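Local atomic coordinates of salt-tolerant glutaminase (Micrococcus luteus, PDB entry 3AGD), a protein that probably hydrolyses L-glutamine to L-glutamate and ammonium. Residues K67-A72 with A205-C210. Numbering follows the deposited sequence.
Sequences KPFTYA and AVMGAC
Phe69 lays one face of its ring under the terminal methyl of Met207. Met207 CE sits 3.9 Å from the centroid of the Phe69 ring and 23° off the ring normal, a CH-pi contact displaced toward the CD1 and CE1 rim. Met207 SD lies farther out, 5.1 Å from the centroid of the Phe69 ring and obliquely placed, which makes the pair a Met-aromatic contact as well. The Met207 chain bends at its last torsion (chi3 81°), which turns CE back over the ring. At the ring tip, away from the Phe69 backbone, Phe69 CZ packs against Met207 CB at 3.6 Å. The two side chains cross at about a right angle, and together they bridge backbones whose CA atoms, Phe69 to Met207, stay 8.5 Å apart. Gly208 adds a marginal touch, its N 4.4 Å from Phe69 CZ. Pro68 CG touches the opposite face near its rim, so the ring lies between the proline and the methionine. No hydrogen bond joins the two segments, and the contact is buried and apolar. Helix 131-146 extends it, with Leu145 on Phe69 and Met142 and Ala146 on Met207. On the same helix as Phe69, Lys67 NZ is hydrogen-bonded to Asn114 OD1 and weakly to Ser64 OG. Ser64 and Asn114 are L-glutamate-binding residues. The arrangement is buried helix-helix packing, with the Phe69 side chain about 10 Å from that of Ser64; Ser64 and Lys67 are consistent with the SxxK motif of the beta-lactamase-like glutaminase fold.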
ATOM      1  N   LYS A  67       8.929  19.454   0.966  1.00 17.90           N
ATOM      2  CA  LYS A  67       7.492  19.556   1.194  1.00 16.71           C
ATOM      3  C   LYS A  67       6.839  18.495   2.081  1.00 15.08           C
ATOM      4  O   LYS A  67       6.060  18.827   2.971  1.00 14.83           O
ATOM      5  CB  LYS A  67       6.782  19.649  -0.157  1.00 15.65           C
ATOM      6  CG  LYS A  67       7.131  20.934  -0.908  1.00 10.88           C
ATOM      7  CD  LYS A  67       6.536  20.953  -2.303  1.00 15.64           C
ATOM      8  CE  LYS A  67       6.821  22.274  -3.003  1.00 14.09           C
ATOM      9  NZ  LYS A  67       6.279  22.273  -4.384  1.00 15.93           N
ATOM     10  N   PRO A  68       7.140  17.208   1.856  1.00 17.44           N
ATOM     11  CA  PRO A  68       6.497  16.222   2.727  1.00 16.58           C
ATOM     12  C   PRO A  68       6.901  16.340   4.188  1.00 17.60           C
ATOM     13  O   PRO A  68       6.118  16.026   5.086  1.00 17.55           O
ATOM     14  CB  PRO A  68       6.903  14.884   2.105  1.00 22.02           C
ATOM     15  CG  PRO A  68       8.143  15.201   1.342  1.00 24.23           C
ATOM     16  CD  PRO A  68       7.873  16.551   0.761  1.00 18.75           C
ATOM     17  N   PHE A  69       8.115  16.819   4.429  1.00 15.85           N
ATOM     18  CA  PHE A  69       8.611  16.945   5.793  1.00 18.09           C
ATOM     19  C   PHE A  69       8.062  18.144   6.560  1.00 17.02           C
ATOM     20  O   PHE A  69       7.735  18.027   7.741  1.00 20.08           O
ATOM     21  CB  PHE A  69      10.140  16.930   5.766  1.00 17.02           C
ATOM     22  CG  PHE A  69      10.695  15.722   5.066  1.00 15.18           C
ATOM     23  CD1 PHE A  69      11.393  15.848   3.866  1.00 13.11           C
ATOM     24  CD2 PHE A  69      10.438  14.445   5.559  1.00 13.89           C
ATOM     25  CE1 PHE A  69      11.822  14.722   3.166  1.00 11.97           C
ATOM     26  CE2 PHE A  69      10.862  13.310   4.865  1.00 15.89           C
ATOM     27  CZ  PHE A  69      11.555  13.447   3.664  1.00 13.88           C
ATOM     28  N   THR A  70       7.939  19.290   5.902  1.00 16.30           N
ATOM     29  CA  THR A  70       7.386  20.458   6.578  1.00 16.97           C
ATOM     30  C   THR A  70       5.902  20.199   6.825  1.00 17.72           C
ATOM     31  O   THR A  70       5.339  20.642   7.825  1.00 20.12           O
ATOM     32  CB  THR A  70       7.553  21.747   5.735  1.00 13.83           C
ATOM     33  OG1 THR A  70       7.165  21.494   4.382  1.00 13.72           O
ATOM     34  CG2 THR A  70       8.991  22.222   5.764  1.00 13.08           C
ATOM     35  N   TYR A  71       5.276  19.471   5.903  1.00 16.40           N
ATOM     36  CA  TYR A  71       3.862  19.121   6.014  1.00 13.88           C
ATOM     37  C   TYR A  71       3.675  18.275   7.276  1.00 12.14           C
ATOM     38  O   TYR A  71       2.736  18.482   8.036  1.00 12.88           O
ATOM     39  CB  TYR A  71       3.420  18.348   4.761  1.00 14.37           C
ATOM     40  CG  TYR A  71       1.948  17.981   4.691  1.00 15.16           C
ATOM     41  CD1 TYR A  71       0.960  18.843   5.179  1.00 12.20           C
ATOM     42  CD2 TYR A  71       1.539  16.801   4.062  1.00 14.28           C
ATOM     43  CE1 TYR A  71      -0.400  18.543   5.038  1.00 11.99           C
ATOM     44  CE2 TYR A  71       0.183  16.492   3.910  1.00 15.64           C
ATOM     45  CZ  TYR A  71      -0.783  17.368   4.400  1.00 18.07           C
ATOM     46  OH  TYR A  71      -2.124  17.076   4.236  1.00 15.07           O
ATOM     47  N   ALA A  72       4.583  17.332   7.505  1.00 13.99           N
ATOM     48  CA  ALA A  72       4.503  16.492   8.698  1.00 14.06           C
ATOM     49  C   ALA A  72       4.638  17.360   9.959  1.00 16.08           C
ATOM     50  O   ALA A  72       3.859  17.229  10.901  1.00 18.69           O
ATOM     51  CB  ALA A  72       5.596  15.436   8.664  1.00 11.01           C
ATOM     52  N   ALA A 205      17.224   9.079   1.634  1.00 19.78           N
ATOM     53  CA  ALA A 205      16.845   7.687   1.846  1.00 19.16           C
ATOM     54  C   ALA A 205      16.376   7.464   3.283  1.00 18.48           C
ATOM     55  O   ALA A 205      15.312   6.895   3.521  1.00 19.61           O
ATOM     56  CB  ALA A 205      18.029   6.767   1.530  1.00 17.26           C
ATOM     57  N   VAL A 206      17.171   7.929   4.238  1.00 17.64           N
ATOM     58  CA  VAL A 206      16.839   7.763   5.647  1.00 17.52           C
ATOM     59  C   VAL A 206      15.589   8.545   6.026  1.00 18.60           C
ATOM     60  O   VAL A 206      14.746   8.055   6.778  1.00 20.09           O
ATOM     61  CB  VAL A 206      18.016   8.202   6.543  1.00 19.59           C
ATOM     62  CG1 VAL A 206      17.630   8.078   8.008  1.00 18.03           C
ATOM     63  CG2 VAL A 206      19.247   7.336   6.238  1.00 20.45           C
ATOM     64  N   MET A 207      15.474   9.765   5.514  1.00 18.23           N
ATOM     65  CA  MET A 207      14.310  10.596   5.791  1.00 17.15           C
ATOM     66  C   MET A 207      13.077   9.873   5.235  1.00 17.61           C
ATOM     67  O   MET A 207      12.050   9.754   5.909  1.00 18.59           O
ATOM     68  CB  MET A 207      14.494  11.967   5.133  1.00 17.47           C
ATOM     69  CG  MET A 207      15.587  12.817   5.798  1.00 17.25           C
ATOM     70  SD  MET A 207      16.190  14.180   4.767  1.00 19.89           S
ATOM     71  CE  MET A 207      14.899  15.415   5.063  1.00 14.20           C
ATOM     72  N   GLY A 208      13.198   9.368   4.015  1.00 15.49           N
ATOM     73  CA  GLY A 208      12.097   8.649   3.399  1.00 18.60           C
ATOM     74  C   GLY A 208      11.721   7.414   4.200  1.00 20.85           C
ATOM     75  O   GLY A 208      10.535   7.115   4.364  1.00 18.75           O
ATOM     76  N   ALA A 209      12.727   6.699   4.702  1.00 20.45           N
ATOM     77  CA  ALA A 209      12.492   5.493   5.499  1.00 19.38           C
ATOM     78  C   ALA A 209      11.666   5.800   6.749  1.00 19.54           C
ATOM     79  O   ALA A 209      10.830   4.993   7.159  1.00 19.34           O
ATOM     80  CB  ALA A 209      13.821   4.857   5.895  1.00 16.77           C
ATOM     81  N   CYS A 210      11.913   6.956   7.360  1.00 17.36           N
ATOM     82  CA  CYS A 210      11.169   7.359   8.549  1.00 19.07           C
ATOM     83  C   CYS A 210       9.678   7.414   8.221  1.00 19.58           C
ATOM     84  O   CYS A 210       8.831   7.142   9.073  1.00 19.48           O
ATOM     85  CB  CYS A 210      11.633   8.739   9.033  1.00 20.42           C
ATOM     86  SG  CYS A 210      13.236   8.775   9.894  1.00 24.58           S
TER